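Local coordinates for protein Crov588 (Cafeteriavirus, PDB 6NYR) that is of unknown function but folds into a circular leucine-rich repeat solenoid built from FNIP repeats, a scaffold that in related proteins often mediates binding, at residues L608-R613 with L630-Y635; I618-L623 with E642-D647; Y635-L640 with K659-K664; L649-I654 with K674-N679. One frame throughout, in Å; residues are numbered along the deposited sequence.

Contact 1: L608-R613 with L630-Y635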
# COMPACT_ATOMS: atom_id res chain seq x y z
N LEU A 608 1.03 16.91 -23.55
CA LEU A 608 2.36 16.99 -24.13
C LEU A 608 3.38 17.21 -23.03
O LEU A 608 3.25 18.14 -22.23
CB LEU A 608 2.44 18.13 -25.15
CG LEU A 608 3.75 18.28 -25.91
CD1 LEU A 608 4.08 16.96 -26.60
CD2 LEU A 608 3.64 19.41 -26.91
N THR A 609 4.38 16.33 -22.97
CA THR A 609 5.43 16.44 -21.97
C THR A 609 6.79 16.36 -22.65
O THR A 609 7.12 15.34 -23.26
CB THR A 609 5.30 15.34 -20.90
OG1 THR A 609 4.03 15.45 -20.25
CG2 THR A 609 6.41 15.47 -19.86
N PHE A 610 7.56 17.44 -22.55
CA PHE A 610 8.96 17.45 -22.96
C PHE A 610 9.83 17.00 -21.80
O PHE A 610 9.46 17.13 -20.63
CB PHE A 610 9.37 18.84 -23.43
CG PHE A 610 8.61 19.32 -24.64
CD1 PHE A 610 9.01 18.95 -25.91
CD2 PHE A 610 7.50 20.13 -24.49
CE1 PHE A 610 8.31 19.38 -27.02
CE2 PHE A 610 6.79 20.56 -25.60
CZ PHE A 610 7.20 20.19 -26.86
N GLY A 611 10.99 16.45 -22.13
CA GLY A 611 11.91 15.91 -21.15
C GLY A 611 12.92 16.91 -20.63
O GLY A 611 12.79 18.12 -20.83
N LEU A 612 13.96 16.39 -19.99
CA LEU A 612 14.87 17.22 -19.21
C LEU A 612 15.59 18.24 -20.09
O LEU A 612 15.67 19.42 -19.74
CB LEU A 612 15.88 16.34 -18.47
CG LEU A 612 16.84 17.00 -17.48
CD1 LEU A 612 17.31 15.98 -16.43
CD2 LEU A 612 18.05 17.62 -18.16
N ARG A 613 16.11 17.80 -21.23
CA ARG A 613 17.05 18.61 -22.00
C ARG A 613 16.40 19.44 -23.10
O ARG A 613 17.11 20.20 -23.77
CB ARG A 613 18.13 17.71 -22.60
CG ARG A 613 19.04 17.06 -21.56
CD ARG A 613 20.13 16.20 -22.18
NE ARG A 613 21.16 15.85 -21.19
CZ ARG A 613 22.11 16.68 -20.78
NH1 ARG A 613 22.18 17.91 -21.27
NH2 ARG A 613 23.00 16.28 -19.88
N LEU A 630 0.46 21.08 -20.81
CA LEU A 630 1.78 21.24 -21.41
C LEU A 630 2.83 21.26 -20.31
O LEU A 630 2.76 22.10 -19.40
CB LEU A 630 1.85 22.53 -22.23
CG LEU A 630 3.21 22.84 -22.88
CD1 LEU A 630 3.63 21.71 -23.80
CD2 LEU A 630 3.15 24.16 -23.61
N THR A 631 3.79 20.34 -20.38
CA THR A 631 4.83 20.22 -19.38
C THR A 631 6.20 20.31 -20.03
O THR A 631 6.49 19.57 -20.98
CB THR A 631 4.70 18.90 -18.61
OG1 THR A 631 3.42 18.85 -17.96
CG2 THR A 631 5.80 18.79 -17.56
N PHE A 632 7.03 21.22 -19.53
CA PHE A 632 8.40 21.37 -19.96
C PHE A 632 9.34 20.83 -18.89
O PHE A 632 8.96 20.64 -17.73
CB PHE A 632 8.73 22.84 -20.23
CG PHE A 632 8.09 23.37 -21.47
CD1 PHE A 632 8.63 23.09 -22.72
CD2 PHE A 632 6.95 24.15 -21.39
CE1 PHE A 632 8.03 23.59 -23.86
CE2 PHE A 632 6.35 24.64 -22.53
CZ PHE A 632 6.89 24.36 -23.76
N GLY A 633 10.59 20.61 -19.29
CA GLY A 633 11.58 20.00 -18.43
C GLY A 633 12.48 21.02 -17.74
O GLY A 633 12.30 22.23 -17.85
N TRP A 634 13.47 20.49 -17.03
CA TRP A 634 14.38 21.30 -16.23
C TRP A 634 15.05 22.37 -17.07
O TRP A 634 15.05 23.55 -16.71
CB TRP A 634 15.41 20.37 -15.59
CG TRP A 634 16.20 20.88 -14.44
CD1 TRP A 634 16.07 22.07 -13.79
CD2 TRP A 634 17.27 20.18 -13.78
NE1 TRP A 634 16.99 22.17 -12.78
CE2 TRP A 634 17.74 21.02 -12.75
CE3 TRP A 634 17.87 18.93 -13.96
CZ2 TRP A 634 18.78 20.64 -11.90
CZ3 TRP A 634 18.91 18.57 -13.12
CH2 TRP A 634 19.36 19.42 -12.11
N TYR A 635 15.61 21.99 -18.21
CA TYR A 635 16.50 22.86 -18.96
C TYR A 635 15.76 23.77 -19.95
O TYR A 635 16.42 24.55 -20.65
CB TYR A 635 17.54 22.02 -19.72
CG TYR A 635 18.58 21.36 -18.83
CD1 TYR A 635 18.60 21.58 -17.46
CD2 TYR A 635 19.54 20.52 -19.37
CE1 TYR A 635 19.55 20.98 -16.65
CE2 TYR A 635 20.50 19.91 -18.56
CZ TYR A 635 20.50 20.15 -17.20
OH TYR A 635 21.44 19.56 -16.39
O HOH W 1 1.66 17.06 -19.84
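Two successive parallel strands of the leucine-rich repeat solenoid, 607-609 and 629-631, meet here together with the turns that leave them, and the two segments run almost exactly side by side. Thr631 N donates to Leu608 O at 2.9 Å, and Phe610 N returns a bond of equal length to Thr631 O; both donors lie nearly along the C=O axis. Beyond the strands the pairing resumes once, with Tyr635 N on Leu612 O at 3.0 Å. Leu608, Phe610, Leu630 and Phe632 line the interior. Leu630 CD1 touches both Leu608 CD2 and the edge of the Phe610 ring, 3.8 Å from Phe610 CE2. The Phe610 and Phe632 rings are nearly parallel, at 7°, yet so displaced that they hardly overlap. On the other sheet face Thr609 and Thr631 share a rotamer, and one water touches both OG1 atoms while donating to Leu608 O, which thus takes two bonds. At the far end Leu612, with CG anti to the backbone N, sets CD2 over the face of the Tyr635 ring, 3.5 Å from its centroid, while CD1 meets the edge of the Trp634 indole at CE3. The extended Arg613 brings NH1 to the edge of the same tyrosine. Strand 585-587 lies beyond strand 607-609, strand 651-655 beyond strand 629-631, and Phe614 and Phe636 stack on Phe610 and Phe632.

Contact 2: I618-L623 with E642-D647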
# COMPACT_ATOMS: atom_id res chain seq x y z
N ILE A 618 9.39 27.78 -29.22
CA ILE A 618 8.05 27.39 -29.65
C ILE A 618 7.42 28.58 -30.36
O ILE A 618 7.18 29.63 -29.75
CB ILE A 618 7.18 26.92 -28.48
CG1 ILE A 618 7.81 25.71 -27.79
CG2 ILE A 618 5.76 26.60 -28.96
CD1 ILE A 618 7.88 24.46 -28.66
N THR A 619 7.14 28.41 -31.65
CA THR A 619 6.54 29.46 -32.46
C THR A 619 5.06 29.16 -32.69
O THR A 619 4.51 28.17 -32.20
CB THR A 619 7.29 29.60 -33.79
OG1 THR A 619 7.06 28.44 -34.60
CG2 THR A 619 8.78 29.77 -33.54
N GLU A 620 4.40 30.03 -33.45
CA GLU A 620 2.96 29.94 -33.63
C GLU A 620 2.59 28.71 -34.44
O GLU A 620 3.36 28.21 -35.27
CB GLU A 620 2.43 31.19 -34.34
CG GLU A 620 2.67 32.48 -33.59
CD GLU A 620 1.86 33.64 -34.15
OE1 GLU A 620 0.91 33.40 -34.92
OE2 GLU A 620 2.19 34.80 -33.83
N ASN A 621 1.38 28.20 -34.19
CA ASN A 621 0.81 27.07 -34.92
C ASN A 621 1.68 25.82 -34.82
O ASN A 621 1.61 24.94 -35.69
CB ASN A 621 0.57 27.43 -36.39
CG ASN A 621 -0.41 28.58 -36.56
OD1 ASN A 621 -1.59 28.44 -36.28
ND2 ASN A 621 0.09 29.72 -37.03
N VAL A 622 2.48 25.73 -33.77
CA VAL A 622 3.28 24.55 -33.48
C VAL A 622 2.59 23.65 -32.47
O VAL A 622 2.54 22.43 -32.65
CB VAL A 622 4.68 24.98 -32.99
CG1 VAL A 622 5.46 23.79 -32.48
CG2 VAL A 622 5.45 25.68 -34.11
N LEU A 623 2.05 24.23 -31.41
CA LEU A 623 1.41 23.44 -30.36
C LEU A 623 0.02 22.99 -30.80
O LEU A 623 -0.68 23.73 -31.51
CB LEU A 623 1.31 24.26 -29.08
CG LEU A 623 2.64 24.55 -28.38
CD1 LEU A 623 2.41 25.31 -27.08
CD2 LEU A 623 3.41 23.27 -28.11
N GLU A 642 1.79 34.78 -25.54
CA GLU A 642 0.39 34.37 -25.42
C GLU A 642 -0.16 33.89 -26.76
O GLU A 642 -1.04 33.02 -26.78
CB GLU A 642 -0.44 35.53 -24.87
CG GLU A 642 -0.03 35.92 -23.45
CD GLU A 642 -1.20 36.33 -22.56
OE1 GLU A 642 -2.35 35.99 -22.89
OE2 GLU A 642 -0.95 37.00 -21.53
N ASN A 643 0.36 34.42 -27.87
CA ASN A 643 -0.10 34.02 -29.20
C ASN A 643 0.45 32.67 -29.64
O ASN A 643 0.12 32.21 -30.74
CB ASN A 643 0.30 35.08 -30.23
CG ASN A 643 1.80 35.33 -30.27
OD1 ASN A 643 2.58 34.62 -29.63
ND2 ASN A 643 2.21 36.33 -31.03
N VAL A 644 1.26 32.02 -28.81
CA VAL A 644 1.89 30.74 -29.14
C VAL A 644 1.15 29.62 -28.42
O VAL A 644 1.17 28.47 -28.87
CB VAL A 644 3.38 30.77 -28.77
CG1 VAL A 644 3.89 29.38 -28.47
CG2 VAL A 644 4.20 31.42 -29.88
N LEU A 645 0.54 29.93 -27.31
CA LEU A 645 -0.17 28.94 -26.50
C LEU A 645 -1.60 28.78 -27.01
O LEU A 645 -2.27 29.78 -27.30
CB LEU A 645 -0.19 29.36 -25.04
CG LEU A 645 1.18 29.48 -24.37
CD1 LEU A 645 1.06 30.16 -23.02
CD2 LEU A 645 1.83 28.12 -24.22
N PRO A 646 -2.09 27.55 -27.18
CA PRO A 646 -3.48 27.37 -27.63
C PRO A 646 -4.47 27.78 -26.55
O PRO A 646 -4.22 27.69 -25.35
CB PRO A 646 -3.57 25.87 -27.93
CG PRO A 646 -2.49 25.25 -27.09
CD PRO A 646 -1.37 26.26 -27.06
N ASP A 647 -5.64 28.24 -27.02
CA ASP A 647 -6.68 28.73 -26.12
C ASP A 647 -7.24 27.64 -25.22
O ASP A 647 -7.80 27.95 -24.17
CB ASP A 647 -7.80 29.36 -26.94
CG ASP A 647 -7.36 30.60 -27.69
OD1 ASP A 647 -6.52 31.35 -27.14
OD2 ASP A 647 -7.83 30.81 -28.82
O HOH W 2 2.28 26.88 -30.83
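With CG anti to the carbonyl carbon (chi1 -69°) and an extended chi2, Leu623 sends CD1 across to the facing loop, while Val644, its CG1 anti to the backbone N, spreads both methyls against residues 618-620. CG1 of Val644 presses on Ile618 CG2 at 3.4 Å, a tight approach in which the two side chains cross at about a right angle. The other methyl, Val644 CG2, lies against the backbone, 3.7 Å from Thr619 C. Leu623 CD1 packs 3.9 Å from Pro646 CD, with Leu645 CD2 slightly farther off, so that aliphatic groups close the inner end of the contact. No direct hydrogen bond joins the segments. Instead a single water spans them, donating to Thr619 O at 2.9 Å and to Val644 O at 2.8 Å and accepting from Leu623 N at 2.7 Å. It therefore ties the first residue of the Thr619-Val622 turn to the residue that follows the turn, and both to the next loop. At the outer end the extended Glu620 brings OE2 within 3.2 Å of Asn643 ND2, but the angle is poor for a bond and the carboxylate and amide planes are 51° apart. Thr619 to Val622 form a type II beta turn, with Asn621 in the left-handed conformation (phi 58°) usual for its third position. Stacked irregular loops of this kind make up the outer, convex side of a leucine-rich repeat solenoid.

Contact 3: Y635-L640 with K659-K664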
# COMPACT_ATOMS: atom_id res chain seq x y z
N TYR A 635 15.61 21.99 -18.21
CA TYR A 635 16.50 22.86 -18.96
C TYR A 635 15.76 23.77 -19.95
O TYR A 635 16.42 24.55 -20.65
CB TYR A 635 17.54 22.02 -19.72
CG TYR A 635 18.58 21.36 -18.83
CD1 TYR A 635 18.60 21.58 -17.46
CD2 TYR A 635 19.54 20.52 -19.37
CE1 TYR A 635 19.55 20.98 -16.65
CE2 TYR A 635 20.50 19.91 -18.56
CZ TYR A 635 20.50 20.15 -17.20
OH TYR A 635 21.44 19.56 -16.39
N PHE A 636 14.43 23.72 -20.01
CA PHE A 636 13.71 24.56 -20.96
C PHE A 636 13.80 26.02 -20.56
O PHE A 636 13.44 26.39 -19.43
CB PHE A 636 12.25 24.14 -21.06
CG PHE A 636 11.43 25.01 -21.98
CD1 PHE A 636 11.50 24.85 -23.35
CD2 PHE A 636 10.60 26.00 -21.47
CE1 PHE A 636 10.76 25.65 -24.20
CE2 PHE A 636 9.85 26.80 -22.31
CZ PHE A 636 9.93 26.63 -23.68
N ASN A 637 14.28 26.85 -21.47
CA ASN A 637 14.65 28.23 -21.17
C ASN A 637 14.33 29.13 -22.36
O ASN A 637 15.20 29.77 -22.95
CB ASN A 637 16.13 28.30 -20.80
CG ASN A 637 16.48 29.50 -19.96
OD1 ASN A 637 15.67 29.95 -19.14
ND2 ASN A 637 17.68 30.03 -20.15
N GLN A 638 13.06 29.19 -22.75
CA GLN A 638 12.63 29.98 -23.90
C GLN A 638 11.42 30.83 -23.52
O GLN A 638 10.59 30.43 -22.71
CB GLN A 638 12.27 29.09 -25.10
CG GLN A 638 13.40 28.21 -25.61
CD GLN A 638 14.58 29.01 -26.13
OE1 GLN A 638 15.71 28.82 -25.71
NE2 GLN A 638 14.31 29.92 -27.07
N GLU A 639 11.35 32.02 -24.12
CA GLU A 639 10.22 32.90 -23.90
C GLU A 639 8.96 32.32 -24.54
O GLU A 639 8.94 31.99 -25.73
CB GLU A 639 10.50 34.29 -24.49
CG GLU A 639 11.67 35.04 -23.86
CD GLU A 639 12.01 36.32 -24.61
OE1 GLU A 639 11.53 36.49 -25.75
OE2 GLU A 639 12.77 37.16 -24.08
N LEU A 640 7.90 32.19 -23.75
CA LEU A 640 6.58 31.88 -24.28
C LEU A 640 5.79 33.17 -24.43
O LEU A 640 5.84 34.05 -23.57
CB LEU A 640 5.81 30.91 -23.38
CG LEU A 640 6.31 29.47 -23.32
CD1 LEU A 640 5.54 28.72 -22.23
CD2 LEU A 640 6.14 28.78 -24.66
N LYS A 659 11.16 30.74 -14.49
CA LYS A 659 9.87 31.38 -14.72
C LYS A 659 10.05 32.79 -15.27
O LYS A 659 9.42 33.18 -16.27
CB LYS A 659 9.05 31.40 -13.42
CG LYS A 659 9.63 32.25 -12.30
CD LYS A 659 8.73 32.20 -11.06
CE LYS A 659 9.17 33.21 -10.00
NZ LYS A 659 9.10 34.62 -10.49
N ASP A 660 10.95 33.57 -14.66
CA ASP A 660 11.13 34.96 -15.05
C ASP A 660 11.50 35.09 -16.53
O ASP A 660 11.20 36.11 -17.15
CB ASP A 660 12.20 35.63 -14.19
CG ASP A 660 11.79 35.75 -12.74
OD1 ASP A 660 10.57 35.69 -12.45
OD2 ASP A 660 12.68 35.92 -11.88
N ILE A 661 12.14 34.07 -17.09
CA ILE A 661 12.50 34.11 -18.51
C ILE A 661 11.35 33.59 -19.37
O ILE A 661 11.11 34.10 -20.47
CB ILE A 661 13.78 33.30 -18.76
CG1 ILE A 661 14.95 33.86 -17.95
CG2 ILE A 661 14.11 33.31 -20.25
CD1 ILE A 661 15.68 35.01 -18.60
N ILE A 662 10.63 32.58 -18.89
CA ILE A 662 9.58 31.97 -19.70
C ILE A 662 8.35 32.85 -19.75
O ILE A 662 7.67 32.93 -20.77
CB ILE A 662 9.24 30.57 -19.15
CG1 ILE A 662 10.49 29.69 -19.09
CG2 ILE A 662 8.16 29.90 -20.00
CD1 ILE A 662 10.32 28.43 -18.27
N LEU A 663 8.05 33.53 -18.64
CA LEU A 663 6.85 34.34 -18.51
C LEU A 663 7.13 35.83 -18.65
O LEU A 663 6.28 36.65 -18.28
CB LEU A 663 6.17 34.04 -17.17
CG LEU A 663 5.89 32.55 -16.93
CD1 LEU A 663 5.17 32.32 -15.61
CD2 LEU A 663 5.07 31.97 -18.08
N LYS A 664 8.30 36.18 -19.18
CA LYS A 664 8.64 37.58 -19.42
C LYS A 664 7.49 38.33 -20.08
O LYS A 664 7.07 39.39 -19.62
CB LYS A 664 9.90 37.66 -20.28
CG LYS A 664 10.53 39.04 -20.41
CD LYS A 664 11.39 39.10 -21.67
CE LYS A 664 12.05 40.45 -21.87
NZ LYS A 664 13.37 40.54 -21.18
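Direct hydrogen bonding across this contact is confined to the backbone: Leu640 N donates to Ile662 O at 3.1 Å, fairly straight at 161° and on a lone pair in the carbonyl plane. Since Ile662 is the last residue of the short helix 659-662, a carbonyl at the helix end is satisfied by the preceding loop. A weaker CA-H...O contact runs the other way, from Ile662 CA to Gln638 O at 3.5 Å, so that Ile662 is gripped at both its CA and its carbonyl. Apolar packing also centres on this isoleucine. Its CG2, anti to the backbone N, meets Leu640 CD1 at 3.6 Å with the two side chains pointing the same way, while CD1 reaches the edge of the Phe636 ring, 4.0 Å from CD2. Charge plays a looser part at the surface. Glu639 and Lys664 run alongside each other, but Glu639 OE2 rests against Lys664 CD at 3.4 Å and stays 4.5 Å from NZ, beyond salt-bridge range. Glu639 CG also passes Ile661 O. Within the helix Lys659 NZ forms a salt bridge with Asp660 OD1 at 2.7 Å, approaching from above the carboxylate plane. The helix follows strand 651-655 and precedes strand 674-678: Ile662 lies on Ile654, Leu663 reaches Ile675 and Tyr677, and Leu640 touches Leu652.

Contact 4: L649-I654 with K674-N679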
# COMPACT_ATOMS: atom_id res chain seq x y z
N LEU A 649 -5.56 25.62 -23.46
CA LEU A 649 -4.64 25.25 -22.40
C LEU A 649 -5.27 25.45 -21.02
O LEU A 649 -5.87 26.49 -20.74
CB LEU A 649 -3.34 26.05 -22.50
CG LEU A 649 -2.27 25.58 -21.51
CD1 LEU A 649 -1.81 24.16 -21.86
CD2 LEU A 649 -1.07 26.52 -21.45
N LYS A 650 -5.09 24.46 -20.16
CA LYS A 650 -5.55 24.49 -18.78
C LYS A 650 -4.42 24.54 -17.77
O LYS A 650 -4.53 25.24 -16.76
CB LYS A 650 -6.43 23.27 -18.50
CG LYS A 650 -7.73 23.25 -19.31
CD LYS A 650 -8.61 22.06 -18.93
CE LYS A 650 -9.86 21.99 -19.80
NZ LYS A 650 -10.75 23.17 -19.55
N VAL A 651 -3.32 23.83 -18.01
CA VAL A 651 -2.23 23.74 -17.05
C VAL A 651 -0.89 23.82 -17.78
O VAL A 651 -0.64 23.05 -18.71
CB VAL A 651 -2.30 22.44 -16.22
CG1 VAL A 651 -1.08 22.31 -15.33
CG2 VAL A 651 -3.58 22.42 -15.40
N LEU A 652 -0.04 24.74 -17.34
CA LEU A 652 1.33 24.85 -17.83
C LEU A 652 2.27 24.49 -16.68
O LEU A 652 2.24 25.13 -15.63
CB LEU A 652 1.62 26.26 -18.34
CG LEU A 652 3.07 26.59 -18.70
CD1 LEU A 652 3.56 25.66 -19.80
CD2 LEU A 652 3.20 28.04 -19.13
N LYS A 653 3.10 23.48 -16.90
CA LYS A 653 4.06 23.00 -15.89
C LYS A 653 5.46 23.49 -16.26
O LYS A 653 5.95 23.21 -17.36
CB LYS A 653 4.02 21.48 -15.81
CG LYS A 653 4.97 20.87 -14.79
CD LYS A 653 4.43 20.94 -13.38
CE LYS A 653 3.57 19.71 -13.08
NZ LYS A 653 4.41 18.53 -12.72
N ILE A 654 6.11 24.16 -15.31
CA ILE A 654 7.32 24.93 -15.58
C ILE A 654 8.29 24.79 -14.42
O ILE A 654 7.89 24.62 -13.26
CB ILE A 654 6.96 26.42 -15.82
CG1 ILE A 654 6.39 26.62 -17.23
CG2 ILE A 654 8.14 27.33 -15.57
CD1 ILE A 654 7.32 26.14 -18.34
N LYS A 674 -3.68 27.73 -15.69
CA LYS A 674 -3.03 27.62 -14.38
C LYS A 674 -1.59 27.19 -14.57
O LYS A 674 -1.29 26.33 -15.40
CB LYS A 674 -3.81 26.64 -13.51
CG LYS A 674 -3.15 26.24 -12.22
CD LYS A 674 -2.80 24.77 -12.25
CE LYS A 674 -2.57 24.22 -10.85
NZ LYS A 674 -3.86 23.96 -10.15
N ILE A 675 -0.69 27.81 -13.81
CA ILE A 675 0.74 27.55 -13.92
C ILE A 675 1.19 26.74 -12.71
O ILE A 675 0.99 27.16 -11.57
CB ILE A 675 1.55 28.86 -14.02
CG1 ILE A 675 1.22 29.59 -15.32
CG2 ILE A 675 3.04 28.56 -13.95
CD1 ILE A 675 1.60 31.06 -15.30
N GLU A 676 1.79 25.58 -12.98
CA GLU A 676 2.36 24.72 -11.95
C GLU A 676 3.88 24.78 -12.03
O GLU A 676 4.45 24.57 -13.10
CB GLU A 676 1.88 23.28 -12.13
CG GLU A 676 0.44 23.04 -11.69
CD GLU A 676 -0.02 21.61 -11.91
OE1 GLU A 676 0.85 20.73 -12.10
OE2 GLU A 676 -1.24 21.37 -11.90
N TYR A 677 4.52 25.06 -10.91
CA TYR A 677 5.98 25.11 -10.85
C TYR A 677 6.52 23.83 -10.22
O TYR A 677 5.85 23.19 -9.40
CB TYR A 677 6.47 26.32 -10.05
CG TYR A 677 6.07 27.66 -10.65
CD1 TYR A 677 6.50 28.02 -11.92
CD2 TYR A 677 5.29 28.56 -9.94
CE1 TYR A 677 6.14 29.24 -12.47
CE2 TYR A 677 4.93 29.78 -10.48
CZ TYR A 677 5.36 30.11 -11.75
OH TYR A 677 5.00 31.32 -12.29
N PHE A 678 7.73 23.45 -10.62
CA PHE A 678 8.45 22.37 -9.97
C PHE A 678 9.86 22.82 -9.63
O PHE A 678 10.37 23.82 -10.15
CB PHE A 678 8.48 21.08 -10.82
CG PHE A 678 9.19 21.22 -12.14
CD1 PHE A 678 10.56 21.03 -12.24
CD2 PHE A 678 8.47 21.50 -13.29
CE1 PHE A 678 11.20 21.15 -13.46
CE2 PHE A 678 9.11 21.62 -14.51
CZ PHE A 678 10.47 21.44 -14.60
N ASN A 679 10.48 22.07 -8.72
CA ASN A 679 11.82 22.35 -8.22
C ASN A 679 12.79 21.26 -8.67
O ASN A 679 12.41 20.26 -9.28
CB ASN A 679 11.83 22.43 -6.69
CG ASN A 679 11.27 23.72 -6.16
OD1 ASN A 679 10.27 23.73 -5.43
ND2 ASN A 679 11.91 24.83 -6.50
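This is the last parallel strand pairing of the chain, between strands 651-655 and 674-678, the latter the outermost strand at the C-terminal end of the solenoid. Five backbone hydrogen bonds join the segments as their donors switch from one strand to the other: Lys674 N to Lys650 O, Leu652 N to Lys674 O, Glu676 N to Leu652 O at 2.7 Å, Ile654 N to Glu676 O, and Phe678 N to Ile654 O at 2.9 Å. The first is the least regular in its approach, its donor standing 38° above the carbonyl plane. The strand axes diverge by 22°.

On the face bearing Val651, Lys653 and Glu676, the thrice-bent Lys653 chain folds over the glutamate, with CE 3.1 Å from Glu676 OE1, though Lys653 NZ stays 4.2 Å away, too far for a salt bridge. Val651 CG1 packs on Glu676 CD at 3.6 Å. Phe678 holds CG in the crowded position between N and carbonyl carbon, which lays its ring against the end of Ile654, CE2 being 3.3 Å from Ile654 C. The ring edge also receives Lys653 CG. On the other face Ile654 CG2 touches Tyr677 CD1, and Ile675 CG2 stands 3.4 Å above the tyrosine ring plane.

Strand 651-655 bonds by its other edge to strand 629-631, and helix 659-662 covers Ile654 and Tyr677. The chain's N-terminal residues also come close: Tyr677 touches Glu2 and Asn679 touches Met1, consistent with closure of the ring.

In the fold
Contacts 1 and 4 are consecutive steps of parallel strand pairing, joined by backbone bonds between Leu630 and Val651 and Lys653; contact 1 is the more buried, whereas contact 4 lies at the surface beside the terminal strand. Contacts 2 and 3 both belong to the outer side and are partly buried. They differ in their polar chemistry: a water spans the loops in contact 2, while contact 3 uses one direct backbone bond to a short helix. Leucines connect the levels: Leu623 of contact 2 packs on Leu608 and Leu630 of contact 1, and Leu645 on Leu640 of contact 3. Ile662 on Ile654 then links contact 3 to contact 4.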